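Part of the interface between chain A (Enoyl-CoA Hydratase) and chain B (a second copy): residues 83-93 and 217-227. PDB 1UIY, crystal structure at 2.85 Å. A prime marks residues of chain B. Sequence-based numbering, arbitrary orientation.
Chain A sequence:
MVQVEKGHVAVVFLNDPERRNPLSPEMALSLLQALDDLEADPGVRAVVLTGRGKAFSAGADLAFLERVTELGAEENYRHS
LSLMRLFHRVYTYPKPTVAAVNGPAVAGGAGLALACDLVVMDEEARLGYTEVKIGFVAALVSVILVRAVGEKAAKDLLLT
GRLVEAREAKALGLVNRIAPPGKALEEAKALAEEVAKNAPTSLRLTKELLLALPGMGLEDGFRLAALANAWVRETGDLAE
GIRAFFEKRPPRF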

# COMPACT_ATOMS: atom_id res chain seq x y z
N LEU A 83 22.60 11.22 -3.68
CA LEU A 83 22.23 10.96 -5.06
C LEU A 83 20.71 10.75 -5.16
O LEU A 83 20.07 11.26 -6.09
CB LEU A 83 22.97 9.73 -5.60
CG LEU A 83 22.76 9.43 -7.09
CD1 LEU A 83 23.29 10.58 -7.93
CD2 LEU A 83 23.48 8.14 -7.48
N MSE A 84 20.14 10.03 -4.20
CA MSE A 84 18.71 9.79 -4.21
C MSE A 84 17.95 11.12 -4.05
O MSE A 84 16.86 11.28 -4.61
CB MSE A 84 18.31 8.80 -3.12
CG MSE A 84 18.01 9.42 -1.78
SE MSE A 84 16.13 9.35 -1.33
CE MSE A 84 15.56 11.02 -2.07
N ARG A 85 18.53 12.05 -3.29
CA ARG A 85 17.92 13.36 -3.08
C ARG A 85 17.82 14.10 -4.41
O ARG A 85 16.95 14.93 -4.60
CB ARG A 85 18.74 14.22 -2.11
CG ARG A 85 18.61 13.84 -0.64
CD ARG A 85 19.01 15.00 0.31
NE ARG A 85 20.42 15.37 0.18
CZ ARG A 85 21.41 14.86 0.92
NH1 ARG A 85 21.14 13.96 1.86
NH2 ARG A 85 22.67 15.22 0.69
N LEU A 86 18.72 13.80 -5.33
CA LEU A 86 18.70 14.45 -6.64
C LEU A 86 17.55 13.89 -7.47
O LEU A 86 16.67 14.63 -7.91
CB LEU A 86 20.02 14.23 -7.36
CG LEU A 86 20.06 14.68 -8.83
CD1 LEU A 86 19.66 16.15 -8.98
CD2 LEU A 86 21.46 14.45 -9.34
N PHE A 87 17.58 12.57 -7.69
CA PHE A 87 16.53 11.90 -8.45
C PHE A 87 15.17 12.36 -7.94
O PHE A 87 14.32 12.83 -8.70
CB PHE A 87 16.64 10.40 -8.27
CG PHE A 87 17.62 9.75 -9.19
CD1 PHE A 87 17.17 8.94 -10.23
CD2 PHE A 87 18.99 9.95 -9.03
CE1 PHE A 87 18.07 8.34 -11.11
CE2 PHE A 87 19.90 9.35 -9.90
CZ PHE A 87 19.45 8.55 -10.94
N HIS A 88 14.96 12.23 -6.64
CA HIS A 88 13.70 12.61 -6.06
C HIS A 88 13.35 14.06 -6.35
O HIS A 88 12.25 14.36 -6.81
CB HIS A 88 13.72 12.38 -4.56
CG HIS A 88 12.42 12.67 -3.89
ND1 HIS A 88 12.06 13.93 -3.48
CD2 HIS A 88 11.39 11.85 -3.55
CE1 HIS A 88 10.86 13.88 -2.91
NE2 HIS A 88 10.44 12.63 -2.95
N ARG A 89 14.30 14.95 -6.10
CA ARG A 89 14.06 16.37 -6.36
C ARG A 89 13.59 16.61 -7.79
O ARG A 89 12.71 17.43 -8.02
CB ARG A 89 15.33 17.18 -6.09
CG ARG A 89 15.21 18.64 -6.43
CD ARG A 89 13.98 19.29 -5.82
NE ARG A 89 14.09 20.74 -5.85
CZ ARG A 89 13.09 21.60 -5.66
NH1 ARG A 89 11.86 21.17 -5.41
NH2 ARG A 89 13.33 22.90 -5.71
N VAL A 90 14.18 15.89 -8.73
CA VAL A 90 13.83 16.04 -10.14
C VAL A 90 12.46 15.44 -10.42
O VAL A 90 11.59 16.08 -11.01
CB VAL A 90 14.88 15.36 -11.04
CG1 VAL A 90 14.59 15.65 -12.51
CG2 VAL A 90 16.25 15.85 -10.68
N TYR A 91 12.26 14.20 -9.99
CA TYR A 91 10.98 13.52 -10.20
C TYR A 91 9.84 14.25 -9.48
O TYR A 91 8.70 14.23 -9.91
CB TYR A 91 11.09 12.08 -9.68
CG TYR A 91 10.01 11.14 -10.18
CD1 TYR A 91 8.98 10.71 -9.35
CD2 TYR A 91 10.03 10.68 -11.50
CE1 TYR A 91 7.98 9.85 -9.81
CE2 TYR A 91 9.05 9.82 -11.97
CZ TYR A 91 8.03 9.41 -11.13
OH TYR A 91 7.04 8.59 -11.62
N THR A 92 10.18 14.93 -8.40
CA THR A 92 9.22 15.63 -7.58
C THR A 92 9.05 17.10 -7.92
O THR A 92 8.12 17.74 -7.44
CB THR A 92 9.63 15.46 -6.11
OG1 THR A 92 9.21 14.18 -5.65
CG2 THR A 92 9.06 16.54 -5.23
N TYR A 93 9.94 17.64 -8.75
CA TYR A 93 9.90 19.05 -9.13
C TYR A 93 8.49 19.61 -9.31
O TYR A 93 7.67 19.02 -10.00
CB TYR A 93 10.71 19.30 -10.40
CG TYR A 93 11.34 20.68 -10.43
CD1 TYR A 93 11.17 21.54 -11.52
CD2 TYR A 93 12.09 21.14 -9.35
CE1 TYR A 93 11.74 22.80 -11.54
CE2 TYR A 93 12.67 22.41 -9.35
CZ TYR A 93 12.49 23.24 -10.46
OH TYR A 93 13.08 24.48 -10.47
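Chain B, residues 217-227: GLEDGFRLAAL

Chain B lays a helix, residues 218 to 227, across the chain A helix that runs from before residue 83. The two run roughly antiparallel, with 151° between their N-to-C directions, and their axes come no closer than 10.5 Å. That spacing is wide enough for whole side chains, aromatic rings included, to stand between the backbones. Gly217′ takes the N-cap position, and from there the chain B helix climbs with regular i to i+4 bonds, such as Phe222′ N to Leu218′ O at 2.9 Å. Because the directions oppose, the start of the chain B helix lies by Tyr91 and Thr92, while Ala226′ reaches Met84, where the CA atoms are 6.3 Å apart.

Chain B keeps a simple spacing rule: Leu218′, Phe222′ and Ala226′, each four residues on from the last, point their CA-to-CB bonds toward chain A. Chain A answers less regularly, with Met84, Phe87, Tyr91 and Thr92 pointing toward chain B and His88 coming in from the side. Phe222′ is the main bump, with the largest covered area of the contact. Its hollow is lined by Met84, Phe87 and His88. His88 CB lies over one face of the phenyl ring, and Phe87 CB approaches Phe222′ CE2 obliquely at 4.3 Å. The selenium of the selenomethionine Met84 packs 3.9 Å from Phe222′ CB and also lies oblique to the ring, 5.3 Å from its centroid. Phe87 contributes the base of its side chain, since its CB points toward chain B but its ring leads away.

At the ends of this ridge the fit changes with side-chain size. Ala226′ is small, and it sits where the helix backbones come near, its CB 4.4 Å from Met84 CG. Leu218′ is longer and reaches to the edge of the Tyr91 ring, placing CD2 3.5 Å from Tyr91 CD1; Thr92 borders the same methyl more loosely.

One polar contact is set into this apolar surface. His88 leaves its helix sideways with chi1 in t, and its NE2 donates a hydrogen bond to Glu219′ OE2 at 2.8 Å. Glu219′ also starts sideways, but chi1 m and chi2 p bring its carboxylate nearer to chain A. The imidazole therefore does two jobs: its edge meets both the carboxylate and Phe222′, with His88 CD2 3.7 Å from Phe222′ CD1. On the chain B helix, Arg223′ turns its CA-to-CB bond away from chain A, and its NH1 makes a salt bridge with Asp220′ OD2 at 2.7 Å; neither residue takes part in this contact.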

# COMPACT_ATOMS: atom_id res chain seq x y z
N GLY B 217 4.86 3.34 -1.66
CA GLY B 217 4.93 4.74 -2.04
C GLY B 217 6.28 5.17 -2.56
O GLY B 217 7.31 4.58 -2.25
N LEU B 218 6.27 6.22 -3.37
CA LEU B 218 7.48 6.76 -3.96
C LEU B 218 8.61 6.87 -2.94
O LEU B 218 9.66 6.24 -3.10
CB LEU B 218 7.17 8.13 -4.57
CG LEU B 218 8.15 8.65 -5.62
CD1 LEU B 218 8.28 7.63 -6.75
CD2 LEU B 218 7.65 9.99 -6.17
N GLU B 219 8.39 7.64 -1.88
CA GLU B 219 9.41 7.83 -0.85
C GLU B 219 9.91 6.52 -0.21
O GLU B 219 11.11 6.33 -0.09
CB GLU B 219 8.89 8.77 0.24
CG GLU B 219 8.68 10.21 -0.23
CD GLU B 219 7.75 10.35 -1.44
OE1 GLU B 219 6.64 9.78 -1.44
OE2 GLU B 219 8.14 11.05 -2.41
N ASP B 220 9.01 5.63 0.19
CA ASP B 220 9.48 4.37 0.76
C ASP B 220 10.33 3.64 -0.28
O ASP B 220 11.41 3.12 0.03
CB ASP B 220 8.30 3.52 1.22
CG ASP B 220 7.62 4.11 2.46
OD1 ASP B 220 6.37 4.17 2.49
OD2 ASP B 220 8.33 4.50 3.40
N GLY B 221 9.87 3.61 -1.53
CA GLY B 221 10.66 2.97 -2.56
C GLY B 221 12.06 3.57 -2.62
O GLY B 221 13.06 2.85 -2.74
N PHE B 222 12.16 4.89 -2.52
CA PHE B 222 13.46 5.54 -2.54
C PHE B 222 14.25 5.18 -1.29
O PHE B 222 15.49 5.09 -1.32
CB PHE B 222 13.29 7.06 -2.65
CG PHE B 222 13.10 7.55 -4.08
CD1 PHE B 222 12.03 8.36 -4.42
CD2 PHE B 222 14.02 7.22 -5.08
CE1 PHE B 222 11.86 8.83 -5.72
CE2 PHE B 222 13.86 7.70 -6.38
CZ PHE B 222 12.78 8.50 -6.70
N ARG B 223 13.55 4.94 -0.19
CA ARG B 223 14.23 4.58 1.04
C ARG B 223 14.85 3.23 0.81
O ARG B 223 15.99 2.98 1.21
CB ARG B 223 13.26 4.49 2.21
CG ARG B 223 12.72 5.83 2.64
CD ARG B 223 12.24 5.77 4.07
NE ARG B 223 11.76 7.06 4.55
CZ ARG B 223 10.55 7.54 4.29
NH1 ARG B 223 9.70 6.83 3.56
NH2 ARG B 223 10.19 8.72 4.77
N LEU B 224 14.10 2.36 0.14
CA LEU B 224 14.59 1.02 -0.16
C LEU B 224 15.78 1.09 -1.12
O LEU B 224 16.85 0.56 -0.82
CB LEU B 224 13.48 0.18 -0.78
CG LEU B 224 13.84 -1.28 -1.07
CD1 LEU B 224 14.41 -1.99 0.17
CD2 LEU B 224 12.58 -1.95 -1.54
N ALA B 225 15.59 1.75 -2.26
CA ALA B 225 16.65 1.90 -3.26
C ALA B 225 17.95 2.42 -2.66
O ALA B 225 19.00 1.79 -2.81
CB ALA B 225 16.18 2.84 -4.38
N ALA B 226 17.87 3.56 -1.99
CA ALA B 226 19.04 4.17 -1.37
C ALA B 226 19.83 3.13 -0.59
O ALA B 226 21.03 2.95 -0.79
CB ALA B 226 18.62 5.29 -0.45
N LEU B 227 19.12 2.45 0.30
CA LEU B 227 19.74 1.44 1.13
C LEU B 227 20.43 0.38 0.29
O LEU B 227 21.53 -0.05 0.62
CB LEU B 227 18.68 0.77 2.01
CG LEU B 227 19.26 -0.26 2.98
CD1 LEU B 227 20.19 0.46 3.95
CD2 LEU B 227 18.14 -0.96 3.71